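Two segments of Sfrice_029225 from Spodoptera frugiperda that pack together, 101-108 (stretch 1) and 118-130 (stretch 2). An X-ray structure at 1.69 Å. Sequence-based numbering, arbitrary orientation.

Stretch 1 (101-108) TLLQCAQS
Stretch 2 (118-130) PNSCFSAAALFLK

Two extended strands of one chain, 101-108 and 118-129, lie face to face and run nearly antiparallel, with 152° between their N-to-C directions and a closest axial approach of 6.6 Å; Lys-130 follows in loop. No hydrogen bond joins the two stretches, so this is a packing of side chains braced by one covalent link, burying 562 Å² in total. Backbone angles are those of β-strand almost throughout (Cys-105 -130/145, Cys-121 -117/109, Ala-125 -168/161); the exception is Leu-102, at -97/-29. The register is set by Cys-105 opposite Cys-121, CA atoms 6.0 Å apart, and by Leu-102 opposite Leu-127, whose CA atoms are 7.8 Å apart. From Leu-103 to Ser-108 and from Asn-119 to Ala-125 side chains alternate: Leu-103, Cys-105 and Gln-107 point toward stretch 2, and Asn-119, Cys-121, Ser-123 and Ala-125 toward stretch 1, while the intervening residues point away.

The disulfide bonds Cys-105 SG to Cys-121 SG at 2.1 Å with chi3 -102°. Both cysteines use t rotamers (chi1 -173° and -150°), which carry each sulfur across the gap. The bridge is buried and packs close to backbone on both strands: Cys-105 SG lies 3.5 Å from Phe-122 N, and Cys-121 SG 3.3 Å from Ala-106 N.

Beyond the bridge, apolar leucines fill the space. Leu-103, buried, has chi1 -147°, between wells, and chi2 51°; Leu-103 CD1 meets Ala-125 CB at 4.0 Å and Leu-103 CD2 approaches Ala-124 N, also at 4.0 Å. The short methyl of Ala-125 takes up little of the gap, which the longer leucine spans. Leu-102 also points toward stretch 2, in an m,t rotamer (-59°, -170°), placing Leu-102 CB 4.1 Å from Leu-127 CD1 and Leu-102 CD1 3.9 Å from Leu-129 CD2. Leu-127 (-62°, 168°) and Leu-129 (-55°, 174°) share that rotamer; Leu-129 leaves its backbone sideways, but its end comes nearer to stretch 1.

Among the polar side chains, Ser-123, chi1 -165°, sits between the bridge and Leu-103. Ser-123 OG lies 3.7 Å from Leu-103 CG, and Ser-123 CB 4.4 Å from Cys-105 CB; the small side chain fits this buried position, and its hydroxyl is hydrogen-bonded elsewhere in the structure. On the other side of the disulfide, Gln-107 (chi1 -158°, chi2 -81°) packs beside Asn-119 (chi1 -82°, chi2 -71°). Both are buried, and the Asn-119 amide is satisfied by hydrogen bonds elsewhere.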

# COMPACT_ATOMS: atom_id res chain seq x y z
N THR A 101 2.82 7.36 17.72
CA THR A 101 2.69 6.25 16.78
C THR A 101 1.70 6.66 15.69
O THR A 101 0.52 6.90 15.97
CB THR A 101 2.21 4.99 17.49
OG1 THR A 101 3.13 4.64 18.54
CG2 THR A 101 2.10 3.84 16.51
N LEU A 102 2.19 6.77 14.45
CA LEU A 102 1.37 7.24 13.34
C LEU A 102 0.77 6.11 12.53
O LEU A 102 -0.30 6.28 11.95
CB LEU A 102 2.20 8.13 12.41
CG LEU A 102 2.82 9.36 13.05
CD1 LEU A 102 3.39 10.27 11.98
CD2 LEU A 102 1.79 10.10 13.90
N LEU A 103 1.46 4.96 12.47
CA LEU A 103 1.10 3.87 11.58
C LEU A 103 1.54 2.57 12.23
O LEU A 103 2.57 2.52 12.91
CB LEU A 103 1.76 4.05 10.22
CG LEU A 103 1.13 3.60 8.91
CD1 LEU A 103 -0.29 4.12 8.79
CD2 LEU A 103 2.01 4.12 7.77
N GLN A 104 0.77 1.50 12.00
CA GLN A 104 1.13 0.19 12.51
C GLN A 104 0.71 -0.88 11.52
O GLN A 104 -0.33 -0.75 10.86
CB GLN A 104 0.49 -0.08 13.88
CG GLN A 104 0.92 -1.41 14.50
CD GLN A 104 0.56 -1.52 15.96
OE1 GLN A 104 -0.02 -0.60 16.54
NE2 GLN A 104 0.89 -2.65 16.57
N CYS A 105 1.53 -1.92 11.41
CA CYS A 105 1.29 -3.07 10.56
C CYS A 105 1.48 -4.33 11.39
O CYS A 105 2.32 -4.37 12.28
CB CYS A 105 2.25 -3.08 9.36
SG CYS A 105 1.95 -4.32 8.10
N ALA A 106 0.68 -5.37 11.11
CA ALA A 106 0.83 -6.61 11.85
C ALA A 106 0.48 -7.80 10.97
O ALA A 106 -0.40 -7.71 10.11
CB ALA A 106 -0.04 -6.62 13.12
N GLN A 107 1.19 -8.90 11.18
CA GLN A 107 0.87 -10.17 10.54
C GLN A 107 1.07 -11.27 11.57
O GLN A 107 2.01 -11.22 12.36
CB GLN A 107 1.75 -10.42 9.31
CG GLN A 107 1.19 -11.40 8.29
CD GLN A 107 1.43 -12.86 8.66
OE1 GLN A 107 0.75 -13.76 8.16
NE2 GLN A 107 2.40 -13.10 9.54
N SER A 108 0.19 -12.27 11.56
CA SER A 108 0.22 -13.28 12.61
C SER A 108 -0.37 -14.59 12.12
O SER A 108 -1.39 -14.61 11.42
CB SER A 108 -0.54 -12.81 13.86
OG SER A 108 -0.34 -13.70 14.95
N PRO A 118 8.91 -16.12 5.48
CA PRO A 118 8.94 -14.74 4.99
C PRO A 118 7.56 -14.09 5.00
O PRO A 118 6.58 -14.70 4.56
CB PRO A 118 9.46 -14.90 3.55
CG PRO A 118 8.94 -16.24 3.14
CD PRO A 118 8.90 -17.10 4.38
N ASN A 119 7.49 -12.85 5.49
CA ASN A 119 6.25 -12.07 5.49
C ASN A 119 6.62 -10.60 5.36
O ASN A 119 7.31 -10.07 6.23
CB ASN A 119 5.45 -12.29 6.77
CG ASN A 119 4.62 -13.55 6.73
OD1 ASN A 119 3.62 -13.63 6.01
ND2 ASN A 119 5.01 -14.55 7.51
N SER A 120 6.14 -9.94 4.31
CA SER A 120 6.33 -8.51 4.16
C SER A 120 5.12 -7.79 4.76
O SER A 120 3.97 -8.19 4.53
CB SER A 120 6.53 -8.12 2.69
OG SER A 120 5.47 -8.56 1.87
N CYS A 121 5.37 -6.76 5.56
CA CYS A 121 4.31 -6.02 6.24
C CYS A 121 4.35 -4.60 5.72
O CYS A 121 5.29 -3.85 6.02
CB CYS A 121 4.50 -6.06 7.76
SG CYS A 121 2.95 -5.99 8.75
N PHE A 122 3.35 -4.23 4.92
CA PHE A 122 3.29 -2.93 4.25
C PHE A 122 2.13 -2.11 4.80
O PHE A 122 1.04 -2.63 5.04
CB PHE A 122 3.11 -3.11 2.73
CG PHE A 122 2.97 -1.82 1.98
CD1 PHE A 122 1.75 -1.15 1.92
CD2 PHE A 122 4.06 -1.28 1.32
CE1 PHE A 122 1.63 0.05 1.25
CE2 PHE A 122 3.95 -0.08 0.64
CZ PHE A 122 2.73 0.59 0.60
N SER A 123 2.36 -0.80 4.97
CA SER A 123 1.26 0.12 5.22
C SER A 123 1.63 1.50 4.69
O SER A 123 2.80 1.81 4.47
CB SER A 123 0.89 0.21 6.71
OG SER A 123 -0.38 0.84 6.88
N ALA A 124 0.60 2.32 4.48
CA ALA A 124 0.79 3.66 3.94
C ALA A 124 -0.41 4.51 4.32
O ALA A 124 -1.50 4.00 4.57
CB ALA A 124 0.98 3.63 2.42
N ALA A 125 -0.19 5.83 4.36
CA ALA A 125 -1.29 6.75 4.64
C ALA A 125 -0.85 8.17 4.34
O ALA A 125 0.35 8.46 4.27
CB ALA A 125 -1.75 6.65 6.10
N ALA A 126 -1.83 9.05 4.17
CA ALA A 126 -1.59 10.49 4.08
C ALA A 126 -1.51 11.06 5.49
O ALA A 126 -2.51 11.07 6.21
CB ALA A 126 -2.69 11.18 3.27
N LEU A 127 -0.33 11.54 5.88
CA LEU A 127 -0.04 11.93 7.25
C LEU A 127 0.43 13.37 7.31
O LEU A 127 1.17 13.83 6.43
CB LEU A 127 1.04 11.02 7.86
CG LEU A 127 0.71 9.53 7.98
CD1 LEU A 127 1.97 8.75 8.32
CD2 LEU A 127 -0.39 9.31 9.01
N PHE A 128 -0.00 14.11 8.33
CA PHE A 128 0.53 15.44 8.54
C PHE A 128 1.87 15.34 9.25
O PHE A 128 1.97 14.72 10.31
CB PHE A 128 -0.43 16.30 9.36
CG PHE A 128 0.15 17.63 9.74
CD1 PHE A 128 0.15 18.68 8.84
CD2 PHE A 128 0.76 17.80 10.98
CE1 PHE A 128 0.72 19.90 9.18
CE2 PHE A 128 1.32 19.01 11.32
CZ PHE A 128 1.30 20.06 10.43
N LEU A 129 2.89 15.95 8.66
CA LEU A 129 4.23 15.97 9.24
C LEU A 129 4.72 17.40 9.33
O LEU A 129 4.45 18.22 8.45
CB LEU A 129 5.21 15.14 8.40
CG LEU A 129 4.81 13.68 8.15
CD1 LEU A 129 5.78 13.01 7.20
CD2 LEU A 129 4.74 12.91 9.46
N LYS A 130 5.45 17.70 10.41
CA LYS A 130 6.02 19.02 10.62
C LYS A 130 7.51 19.03 10.28
O LYS A 130 8.22 18.05 10.50
CB LYS A 130 5.86 19.48 12.07
CG LYS A 130 4.43 19.66 12.53
CD LYS A 130 4.36 20.44 13.83
CE LYS A 130 4.78 21.89 13.63
NZ LYS A 130 4.19 22.77 14.67